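PDB 3TTG: putative aminomethyltransferase from Leptospirillum rubarum, which is probably a folate-dependent aminomethyltransferase related to the T-protein of the glycine cleavage system, though its substrate is not established. Local coordinates for residues Val43-Lys56 / Asn95-Arg109. Sequence-based numbering, arbitrary orientation.
Sequences VSRPSIFVEGEDRK and NFEDKIALFPPAGTR
Ile48 pairs with Leu102, and Val50 with Ile100, through four backbone hydrogen bonds between strands 48-51 and 99-103. The strands run antiparallel, at 156°. Ile48 N to Leu102 O measures 2.9 Å.

Arg45 adds a side-chain bond. Its chain is extended from CG to NE and passes Pro104 O, with Arg45 CG 3.1 Å away. Arg45 NH1 then gives a hydrogen bond to Phe103 O at 2.8 Å, with the acceptor 20° out of the guanidinium plane. Pro105 CA lies over one guanidinium face, and NH1 also forms a salt bridge with Asp90. Shortening Arg45 to alanine is likely to cost Phe103 O this donor and Asp90 the positive charge beside it.

Both strands are inner members of a five-stranded antiparallel sheet in the folate-binding domain. Strand 127-130 flanks 48-51, and strand 87-96 flanks 99-103.

Phe49 CE1 meets Ala101 CB at 3.4 Å. On the other face, Val50 CG2 touches Leu102 CD1, and Leu59 of helix 55-60 packs on both residues. Beyond the strands, Pro46 CG meets Pro104 CG at 3.8 Å.

Waters bridge the far end. One joins Gly52 N to Asp98 O; another accepts from Arg55 NE and Lys56 NZ and donates weakly to Lys99 O.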
loop_
_atom_site.group_PDB
_atom_site.type_symbol
_atom_site.label_atom_id
_atom_site.label_comp_id
_atom_site.label_asym_id
_atom_site.label_seq_id
_atom_site.Cartn_x
_atom_site.Cartn_y
_atom_site.Cartn_z
ATOM N N VAL A 43 2.221 10.586 10.118
ATOM C CA VAL A 43 1.962 11.366 8.919
ATOM C C VAL A 43 0.924 10.587 8.126
ATOM O O VAL A 43 1.187 9.474 7.681
ATOM C CB VAL A 43 3.259 11.638 8.101
ATOM C CG1 VAL A 43 2.940 12.510 6.886
ATOM C CG2 VAL A 43 4.344 12.322 8.988
ATOM N N SER A 44 -0.236 11.141 7.958
ATOM C CA SER A 44 -1.268 10.467 7.180
ATOM C C SER A 44 -1.051 10.602 5.673
ATOM O O SER A 44 -0.280 11.454 5.225
ATOM C CB SER A 44 -2.614 11.101 7.492
ATOM O OG SER A 44 -2.562 12.443 7.067
ATOM N N ARG A 45 -1.790 9.799 4.879
ATOM C CA ARG A 45 -1.874 10.127 3.480
ATOM C C ARG A 45 -2.553 11.524 3.333
ATOM O O ARG A 45 -3.563 11.849 4.001
ATOM C CB ARG A 45 -2.681 9.115 2.701
ATOM C CG ARG A 45 -1.973 7.794 2.467
ATOM C CD ARG A 45 -2.690 6.915 1.465
ATOM N NE ARG A 45 -1.887 5.742 1.142
ATOM C CZ ARG A 45 -1.260 5.452 -0.008
ATOM N NH1 ARG A 45 -1.378 6.245 -1.066
ATOM N NH2 ARG A 45 -0.555 4.337 -0.119
ATOM N N PRO A 46 -2.064 12.360 2.421
ATOM C CA PRO A 46 -2.804 13.602 2.096
ATOM C C PRO A 46 -4.189 13.318 1.510
ATOM O O PRO A 46 -4.456 12.233 1.012
ATOM C CB PRO A 46 -1.913 14.296 1.020
ATOM C CG PRO A 46 -0.583 13.624 1.141
ATOM C CD PRO A 46 -0.862 12.199 1.577
ATOM N N SER A 47 -5.078 14.299 1.605
ATOM C CA SER A 47 -6.479 14.281 1.139
ATOM C C SER A 47 -6.618 15.272 0.048
ATOM O O SER A 47 -6.784 16.449 0.343
ATOM C CB SER A 47 -7.411 14.659 2.308
ATOM O OG SER A 47 -7.579 13.564 3.166
ATOM N N ILE A 48 -6.519 14.844 -1.208
ATOM C CA ILE A 48 -6.531 15.767 -2.347
ATOM C C ILE A 48 -7.800 15.641 -3.102
ATOM O O ILE A 48 -8.176 14.535 -3.498
ATOM C CB ILE A 48 -5.341 15.482 -3.297
ATOM C CG1 ILE A 48 -3.991 15.429 -2.583
ATOM C CG2 ILE A 48 -5.314 16.493 -4.458
ATOM C CD1 ILE A 48 -3.627 16.762 -1.765
ATOM N N PHE A 49 -8.471 16.754 -3.347
ATOM C CA PHE A 49 -9.742 16.689 -4.094
ATOM C C PHE A 49 -9.614 17.353 -5.437
ATOM O O PHE A 49 -8.908 18.360 -5.580
ATOM C CB PHE A 49 -10.875 17.305 -3.279
ATOM C CG PHE A 49 -11.215 16.416 -2.089
ATOM C CD1 PHE A 49 -12.185 15.430 -2.194
ATOM C CD2 PHE A 49 -10.402 16.394 -0.969
ATOM C CE1 PHE A 49 -12.465 14.585 -1.115
ATOM C CE2 PHE A 49 -10.679 15.541 0.108
ATOM C CZ PHE A 49 -11.684 14.628 0.017
ATOM N N VAL A 50 -10.284 16.773 -6.441
ATOM C CA VAL A 50 -10.308 17.311 -7.790
ATOM C C VAL A 50 -11.771 17.548 -8.199
ATOM O O VAL A 50 -12.593 16.622 -8.230
ATOM C CB VAL A 50 -9.569 16.444 -8.815
ATOM C CG1 VAL A 50 -9.481 17.173 -10.165
ATOM C CG2 VAL A 50 -8.182 16.081 -8.303
ATOM N N GLU A 51 -12.068 18.774 -8.568
ATOM C CA GLU A 51 -13.394 19.167 -9.011
ATOM C C GLU A 51 -13.336 19.819 -10.353
ATOM O O GLU A 51 -12.245 20.121 -10.857
ATOM C CB GLU A 51 -13.990 20.113 -7.963
ATOM C CG GLU A 51 -13.462 21.528 -7.992
ATOM C CD GLU A 51 -13.952 22.408 -6.847
ATOM O OE1 GLU A 51 -14.113 23.629 -7.080
ATOM O OE2 GLU A 51 -14.187 21.885 -5.729
ATOM N N GLY A 52 -14.498 19.959 -10.967
ATOM C CA GLY A 52 -14.639 20.635 -12.251
ATOM C C GLY A 52 -15.226 19.735 -13.308
ATOM O O GLY A 52 -15.223 18.512 -13.184
ATOM N N GLU A 53 -15.713 20.352 -14.371
ATOM C CA GLU A 53 -16.372 19.656 -15.467
ATOM C C GLU A 53 -15.440 18.667 -16.190
ATOM O O GLU A 53 -15.917 17.626 -16.612
ATOM C CB GLU A 53 -16.950 20.675 -16.461
ATOM C CG GLU A 53 -18.220 21.281 -15.885
ATOM C CD GLU A 53 -18.690 22.493 -16.672
ATOM O OE1 GLU A 53 -18.393 22.550 -17.890
ATOM O OE2 GLU A 53 -19.298 23.406 -16.061
ATOM N N ASP A 54 -14.135 18.966 -16.288
ATOM C CA ASP A 54 -13.152 18.065 -16.940
ATOM C C ASP A 54 -12.346 17.244 -15.938
ATOM O O ASP A 54 -11.346 16.667 -16.335
ATOM C CB ASP A 54 -12.165 18.874 -17.790
ATOM C CG ASP A 54 -12.810 19.643 -18.940
ATOM O OD1 ASP A 54 -13.895 19.219 -19.412
ATOM O OD2 ASP A 54 -12.242 20.668 -19.354
ATOM N N ARG A 55 -12.810 17.083 -14.694
ATOM C CA ARG A 55 -12.039 16.338 -13.690
ATOM C C ARG A 55 -11.753 14.896 -14.111
ATOM O O ARG A 55 -10.671 14.400 -13.855
ATOM C CB ARG A 55 -12.733 16.370 -12.310
ATOM C CG ARG A 55 -14.047 15.635 -12.232
ATOM C CD ARG A 55 -14.825 15.943 -10.983
ATOM N NE ARG A 55 -16.085 15.196 -10.912
ATOM C CZ ARG A 55 -17.208 15.472 -11.578
ATOM N NH1 ARG A 55 -17.255 16.483 -12.440
ATOM N NH2 ARG A 55 -18.280 14.727 -11.408
ATOM N N LYS A 56 -12.712 14.244 -14.759
ATOM C CA LYS A 56 -12.629 12.814 -15.081
ATOM C C LYS A 56 -11.639 12.559 -16.202
ATOM O O LYS A 56 -10.773 11.728 -16.078
ATOM C CB LYS A 56 -14.042 12.283 -15.452
ATOM C CG LYS A 56 -15.013 12.234 -14.256
ATOM C CD LYS A 56 -15.261 10.796 -13.714
ATOM C CE LYS A 56 -16.463 10.701 -12.785
ATOM N NZ LYS A 56 -16.067 10.582 -11.345
ATOM N N ASN A 95 -14.888 8.594 -5.347
ATOM C CA ASN A 95 -15.798 9.604 -5.910
ATOM C C ASN A 95 -16.810 10.018 -4.871
ATOM O O ASN A 95 -17.364 9.155 -4.198
ATOM C CB ASN A 95 -16.563 9.052 -7.115
ATOM C CG ASN A 95 -15.695 8.475 -8.185
ATOM O OD1 ASN A 95 -15.369 9.135 -9.175
ATOM N ND2 ASN A 95 -15.303 7.229 -8.011
ATOM N N PHE A 96 -17.120 11.300 -4.775
ATOM C CA PHE A 96 -18.162 11.758 -3.871
ATOM C C PHE A 96 -18.709 13.009 -4.426
ATOM O O PHE A 96 -17.922 13.900 -4.740
ATOM C CB PHE A 96 -17.660 11.958 -2.428
ATOM C CG PHE A 96 -18.821 11.934 -1.462
ATOM C CD1 PHE A 96 -19.357 10.728 -1.028
ATOM C CD2 PHE A 96 -19.463 13.105 -1.097
ATOM C CE1 PHE A 96 -20.494 10.700 -0.226
ATOM C CE2 PHE A 96 -20.594 13.073 -0.283
ATOM C CZ PHE A 96 -21.100 11.874 0.148
ATOM N N GLU A 97 -20.058 13.089 -4.578
ATOM C CA GLU A 97 -20.719 14.230 -5.187
ATOM C C GLU A 97 -20.063 14.459 -6.581
ATOM O O GLU A 97 -19.822 13.484 -7.300
ATOM C CB GLU A 97 -20.649 15.489 -4.262
ATOM C CG GLU A 97 -21.576 15.484 -3.060
ATOM C CD GLU A 97 -21.651 16.844 -2.383
ATOM O OE1 GLU A 97 -20.748 17.157 -1.570
ATOM O OE2 GLU A 97 -22.575 17.622 -2.718
ATOM N N ASP A 98 -19.662 15.700 -6.878
ATOM C CA ASP A 98 -19.007 16.105 -8.111
ATOM C C ASP A 98 -17.494 16.274 -7.860
ATOM O O ASP A 98 -16.900 17.215 -8.365
ATOM C CB ASP A 98 -19.641 17.442 -8.581
ATOM C CG ASP A 98 -21.123 17.315 -8.888
ATOM O OD1 ASP A 98 -21.474 16.535 -9.811
ATOM O OD2 ASP A 98 -21.934 17.991 -8.202
ATOM N N LYS A 99 -16.896 15.417 -7.023
ATOM C CA LYS A 99 -15.463 15.472 -6.712
ATOM C C LYS A 99 -14.802 14.107 -6.812
ATOM O O LYS A 99 -15.422 13.094 -6.517
ATOM C CB LYS A 99 -15.205 16.032 -5.301
ATOM C CG LYS A 99 -15.366 17.522 -5.204
ATOM C CD LYS A 99 -14.851 18.079 -3.863
ATOM C CE LYS A 99 -15.917 18.229 -2.795
ATOM N NZ LYS A 99 -16.461 19.607 -2.759
ATOM N N ILE A 100 -13.508 14.090 -7.199
ATOM C CA ILE A 100 -12.680 12.877 -7.166
ATOM C C ILE A 100 -11.751 13.066 -5.972
ATOM O O ILE A 100 -11.158 14.136 -5.846
ATOM C CB ILE A 100 -11.928 12.587 -8.502
ATOM C CG1 ILE A 100 -12.951 12.315 -9.643
ATOM C CG2 ILE A 100 -11.029 11.352 -8.343
ATOM C CD1 ILE A 100 -12.383 12.418 -11.143
ATOM N N ALA A 101 -11.724 12.115 -5.020
ATOM C CA ALA A 101 -10.819 12.168 -3.846
ATOM C C ALA A 101 -9.602 11.305 -4.108
ATOM O O ALA A 101 -9.767 10.185 -4.529
ATOM C CB ALA A 101 -11.545 11.677 -2.605
ATOM N N LEU A 102 -8.401 11.822 -3.902
ATOM C CA LEU A 102 -7.166 11.121 -4.127
ATOM C C LEU A 102 -6.383 11.139 -2.876
ATOM O O LEU A 102 -6.177 12.209 -2.266
ATOM C CB LEU A 102 -6.316 11.763 -5.285
ATOM C CG LEU A 102 -6.991 11.868 -6.633
ATOM C CD1 LEU A 102 -6.177 12.742 -7.594
ATOM C CD2 LEU A 102 -7.234 10.486 -7.234
ATOM N N PHE A 103 -5.861 9.978 -2.527
ATOM C CA PHE A 103 -5.023 9.821 -1.309
ATOM C C PHE A 103 -3.650 9.286 -1.716
ATOM O O PHE A 103 -3.430 8.063 -1.764
ATOM C CB PHE A 103 -5.689 8.936 -0.287
ATOM C CG PHE A 103 -7.055 9.470 0.070
ATOM C CD1 PHE A 103 -7.243 10.225 1.214
ATOM C CD2 PHE A 103 -8.170 9.134 -0.685
ATOM C CE1 PHE A 103 -8.497 10.739 1.532
ATOM C CE2 PHE A 103 -9.438 9.581 -0.328
ATOM C CZ PHE A 103 -9.585 10.446 0.741
ATOM N N PRO A 104 -2.718 10.204 -2.047
ATOM C CA PRO A 104 -1.351 9.794 -2.406
ATOM C C PRO A 104 -0.540 9.405 -1.159
ATOM O O PRO A 104 -1.089 9.383 -0.069
ATOM C CB PRO A 104 -0.814 11.036 -3.083
ATOM C CG PRO A 104 -1.397 12.127 -2.267
ATOM C CD PRO A 104 -2.819 11.679 -2.052
ATOM N N PRO A 105 0.713 8.984 -1.309
ATOM C CA PRO A 105 1.466 8.529 -0.140
ATOM C C PRO A 105 1.756 9.619 0.879
ATOM O O PRO A 105 1.945 10.775 0.521
ATOM C CB PRO A 105 2.800 8.035 -0.750
ATOM C CG PRO A 105 2.504 7.778 -2.207
ATOM C CD PRO A 105 1.494 8.786 -2.572
ATOM N N ALA A 106 1.919 9.221 2.142
ATOM C CA ALA A 106 2.335 10.141 3.203
ATOM C C ALA A 106 3.565 10.927 2.797
ATOM O O ALA A 106 4.480 10.377 2.216
ATOM C CB ALA A 106 2.623 9.336 4.510
ATOM N N GLY A 107 3.573 12.214 3.088
ATOM C CA GLY A 107 4.707 13.067 2.815
ATOM C C GLY A 107 4.831 13.566 1.380
ATOM O O GLY A 107 5.787 14.246 1.094
ATOM N N THR A 108 3.849 13.320 0.503
ATOM C CA THR A 108 3.906 13.756 -0.917
ATOM C C THR A 108 2.901 14.867 -1.279
ATOM O O THR A 108 2.725 15.162 -2.486
ATOM C CB THR A 108 3.663 12.541 -1.838
ATOM O OG1 THR A 108 2.295 12.120 -1.803
ATOM C CG2 THR A 108 4.603 11.405 -1.564
ATOM N N ARG A 109 2.276 15.528 -0.283
ATOM C CA ARG A 109 1.184 16.451 -0.571
ATOM C C ARG A 109 1.549 17.508 -1.634
ATOM O O ARG A 109 0.747 17.724 -2.551
ATOM C CB ARG A 109 0.560 17.108 0.667
ATOM C CG ARG A 109 1.346 18.153 1.354
ATOM C CD ARG A 109 0.796 18.460 2.772
ATOM N NE ARG A 109 -0.437 19.247 2.692
ATOM C CZ ARG A 109 -1.013 19.893 3.703
ATOM N NH1 ARG A 109 -0.488 19.844 4.922
ATOM N NH2 ARG A 109 -2.120 20.596 3.501
HETATM O O HOH W 1 -16.998 19.394 -9.748
HETATM O O HOH W 2 -16.609 12.805 -9.456
#